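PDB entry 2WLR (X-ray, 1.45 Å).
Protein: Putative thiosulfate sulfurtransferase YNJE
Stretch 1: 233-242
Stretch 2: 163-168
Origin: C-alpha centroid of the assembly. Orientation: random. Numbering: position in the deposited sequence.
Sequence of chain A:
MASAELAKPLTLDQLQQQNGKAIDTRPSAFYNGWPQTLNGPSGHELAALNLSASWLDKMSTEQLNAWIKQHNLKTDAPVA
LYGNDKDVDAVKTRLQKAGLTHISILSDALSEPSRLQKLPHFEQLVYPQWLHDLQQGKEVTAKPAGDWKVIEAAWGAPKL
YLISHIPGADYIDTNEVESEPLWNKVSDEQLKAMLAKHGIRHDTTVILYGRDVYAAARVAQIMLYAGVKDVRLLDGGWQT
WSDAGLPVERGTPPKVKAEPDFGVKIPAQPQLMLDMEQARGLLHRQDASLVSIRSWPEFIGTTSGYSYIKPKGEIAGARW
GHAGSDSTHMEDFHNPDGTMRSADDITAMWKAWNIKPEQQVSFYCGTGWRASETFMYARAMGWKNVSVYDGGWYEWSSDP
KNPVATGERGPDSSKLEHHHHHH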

# COMPACT_ATOMS: atom_id res chain seq x y z
N LEU A 233 -6.20 5.93 1.07
CA LEU A 233 -5.01 6.44 0.38
C LEU A 233 -5.27 6.41 -1.09
O LEU A 233 -5.90 5.49 -1.60
CB LEU A 233 -3.81 5.54 0.58
CG LEU A 233 -3.22 5.43 1.98
CD1 LEU A 233 -2.02 4.44 1.95
CD2 LEU A 233 -2.81 6.80 2.51
N LEU A 234 -4.71 7.37 -1.80
CA LEU A 234 -4.57 7.24 -3.24
C LEU A 234 -3.41 6.31 -3.57
O LEU A 234 -2.27 6.62 -3.32
CB LEU A 234 -4.35 8.60 -3.91
CG LEU A 234 -4.10 8.63 -5.42
CD1 LEU A 234 -5.25 7.98 -6.21
CD2 LEU A 234 -3.88 10.05 -5.91
N ASP A 235 -3.74 5.18 -4.19
CA ASP A 235 -2.76 4.12 -4.48
C ASP A 235 -1.75 4.69 -5.46
O ASP A 235 -2.14 5.20 -6.51
CB ASP A 235 -3.53 2.95 -5.08
CG ASP A 235 -2.73 1.66 -5.16
OD1 ASP A 235 -1.64 1.56 -4.57
OD2 ASP A 235 -3.26 0.76 -5.85
N GLY A 236 -0.47 4.66 -5.09
CA GLY A 236 0.58 5.16 -5.95
C GLY A 236 0.83 6.65 -5.83
O GLY A 236 1.81 7.18 -6.39
N GLY A 237 -0.01 7.34 -5.08
CA GLY A 237 0.19 8.74 -4.81
C GLY A 237 -0.05 9.68 -5.96
O GLY A 237 -0.67 9.36 -6.95
N TRP A 238 0.51 10.88 -5.81
CA TRP A 238 0.36 11.95 -6.77
C TRP A 238 0.70 11.57 -8.19
O TRP A 238 0.03 12.03 -9.11
CB TRP A 238 1.25 13.12 -6.34
CG TRP A 238 1.45 14.12 -7.45
CD1 TRP A 238 2.57 14.25 -8.21
CD2 TRP A 238 0.49 15.07 -7.95
NE1 TRP A 238 2.37 15.24 -9.16
CE2 TRP A 238 1.11 15.75 -9.02
CE3 TRP A 238 -0.84 15.37 -7.63
CZ2 TRP A 238 0.46 16.77 -9.73
CZ3 TRP A 238 -1.48 16.39 -8.34
CH2 TRP A 238 -0.82 17.06 -9.39
N GLN A 239 1.74 10.78 -8.37
CA GLN A 239 2.20 10.51 -9.73
C GLN A 239 1.10 9.86 -10.56
O GLN A 239 1.03 10.07 -11.77
CB GLN A 239 3.46 9.66 -9.74
CG GLN A 239 4.20 9.68 -11.09
CD GLN A 239 4.52 11.08 -11.56
OE1 GLN A 239 4.95 11.93 -10.78
NE2 GLN A 239 4.30 11.33 -12.85
N THR A 240 0.25 9.05 -9.94
CA THR A 240 -0.85 8.43 -10.68
C THR A 240 -1.87 9.47 -11.18
O THR A 240 -2.46 9.29 -12.25
CB THR A 240 -1.59 7.32 -9.87
OG1 THR A 240 -2.32 7.86 -8.76
CG2 THR A 240 -0.62 6.18 -9.44
N TRP A 241 -2.14 10.49 -10.39
CA TRP A 241 -2.99 11.61 -10.82
C TRP A 241 -2.36 12.36 -11.98
O TRP A 241 -3.03 12.65 -12.97
CB TRP A 241 -3.25 12.57 -9.66
CG TRP A 241 -4.28 13.62 -9.99
CD1 TRP A 241 -4.06 14.83 -10.56
CD2 TRP A 241 -5.68 13.54 -9.73
NE1 TRP A 241 -5.22 15.51 -10.69
CE2 TRP A 241 -6.25 14.76 -10.17
CE3 TRP A 241 -6.51 12.58 -9.16
CZ2 TRP A 241 -7.60 15.00 -10.10
CZ3 TRP A 241 -7.83 12.83 -9.08
CH2 TRP A 241 -8.39 14.04 -9.53
N SER A 242 -1.08 12.66 -11.84
CA SER A 242 -0.32 13.38 -12.87
C SER A 242 -0.34 12.60 -14.19
O SER A 242 -0.67 13.14 -15.26
CB SER A 242 1.12 13.60 -12.39
OG SER A 242 1.87 14.37 -13.32
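Stretch 2 (163-168) ISHIPG

Ser164 to Pro167 of stretch 2 are extended, with no regular helix or strand, and pack across two tryptophans three residues apart, Trp238 and Trp241; Gly168 leaves that conformation at phi 82°. Stretch 1 leaves its strand at Leu234, reverses through a type II turn closed by Gly237 N to Leu234 O at 3.0 Å, and so brings Leu234, Trp238 and Trp241 within reach of one apolar partner. No hydrogen bond crosses the contact, which consists mainly of van der Waals packing on the two indoles.

Ile163 makes no contact with stretch 1. Ser164 is the first residue to touch: its CA-to-CB bond points toward stretch 1, and its OG comes within 3.4 Å of Trp238 CH2, while its carbonyl O lies over one face of that indole. The CA-to-CB bond of His165 points away, and its backbone makes the approach, with His165 C 3.6 Å from Trp238 CZ3. The imidazole ND1 of His165 donates to Ile166 O at 3.3 Å, and NE2 is bonded elsewhere in the structure.

Ile166 is the centre of the contact and has the largest covered area. Its CA-to-CB bond points sideways, but with chi1 m and chi2 t the end of the side chain comes nearer. Ile166 CG1 lies 3.8 Å from Trp238 CZ3 and 3.7 Å from Trp241 CD2, and it sits almost squarely over the five-membered ring of Trp241, a CH-pi contact 13° off the ring normal. Ile166 CD1 continues to Leu234 CD2 at 3.9 Å.

Pro167 follows with a lighter touch, its CD 3.6 Å from Trp241 CZ2. Gly168 lies beyond the contact.

The nearest CA atoms are those of His165 and Trp238, 8.0 Å apart, and of Ile166 and Trp241, 7.6 Å apart; both residue numbers rise together, so the register runs in the same sense. The rule is economical: the indoles reach across a CA separation of about 8 Å, and Ile166 touches both of them and Leu234.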

# COMPACT_ATOMS: atom_id res chain seq x y z
N ILE A 163 2.66 24.36 -6.74
CA ILE A 163 2.75 24.35 -8.19
C ILE A 163 1.57 23.58 -8.80
O ILE A 163 0.93 24.04 -9.74
CB ILE A 163 4.08 23.74 -8.65
CG1 ILE A 163 5.29 24.50 -8.07
CG2 ILE A 163 4.15 23.69 -10.20
CD1 ILE A 163 5.37 25.94 -8.50
N SER A 164 1.30 22.39 -8.28
CA SER A 164 0.19 21.56 -8.73
C SER A 164 -0.26 20.63 -7.59
O SER A 164 0.57 20.06 -6.91
CB SER A 164 0.61 20.69 -9.92
OG SER A 164 -0.52 20.23 -10.61
N HIS A 165 -1.56 20.52 -7.41
CA HIS A 165 -2.18 19.55 -6.49
C HIS A 165 -3.52 19.10 -7.02
O HIS A 165 -4.06 19.65 -8.01
CB HIS A 165 -2.29 20.08 -5.05
CG HIS A 165 -2.91 21.43 -4.92
ND1 HIS A 165 -4.27 21.63 -4.81
CD2 HIS A 165 -2.34 22.65 -4.77
CE1 HIS A 165 -4.50 22.94 -4.70
NE2 HIS A 165 -3.35 23.56 -4.65
N ILE A 166 -4.08 18.10 -6.35
CA ILE A 166 -5.38 17.56 -6.75
C ILE A 166 -6.45 18.61 -6.41
O ILE A 166 -6.40 19.21 -5.35
CB ILE A 166 -5.63 16.21 -6.05
CG1 ILE A 166 -4.66 15.19 -6.61
CG2 ILE A 166 -7.09 15.75 -6.22
CD1 ILE A 166 -4.78 13.83 -5.94
N PRO A 167 -7.38 18.85 -7.34
CA PRO A 167 -8.38 19.90 -7.08
C PRO A 167 -9.13 19.66 -5.79
O PRO A 167 -9.56 18.53 -5.54
CB PRO A 167 -9.31 19.79 -8.28
CG PRO A 167 -8.41 19.28 -9.38
CD PRO A 167 -7.53 18.29 -8.70
N GLY A 168 -9.26 20.69 -4.97
CA GLY A 168 -10.01 20.59 -3.72
C GLY A 168 -9.20 19.98 -2.57
O GLY A 168 -9.72 19.84 -1.46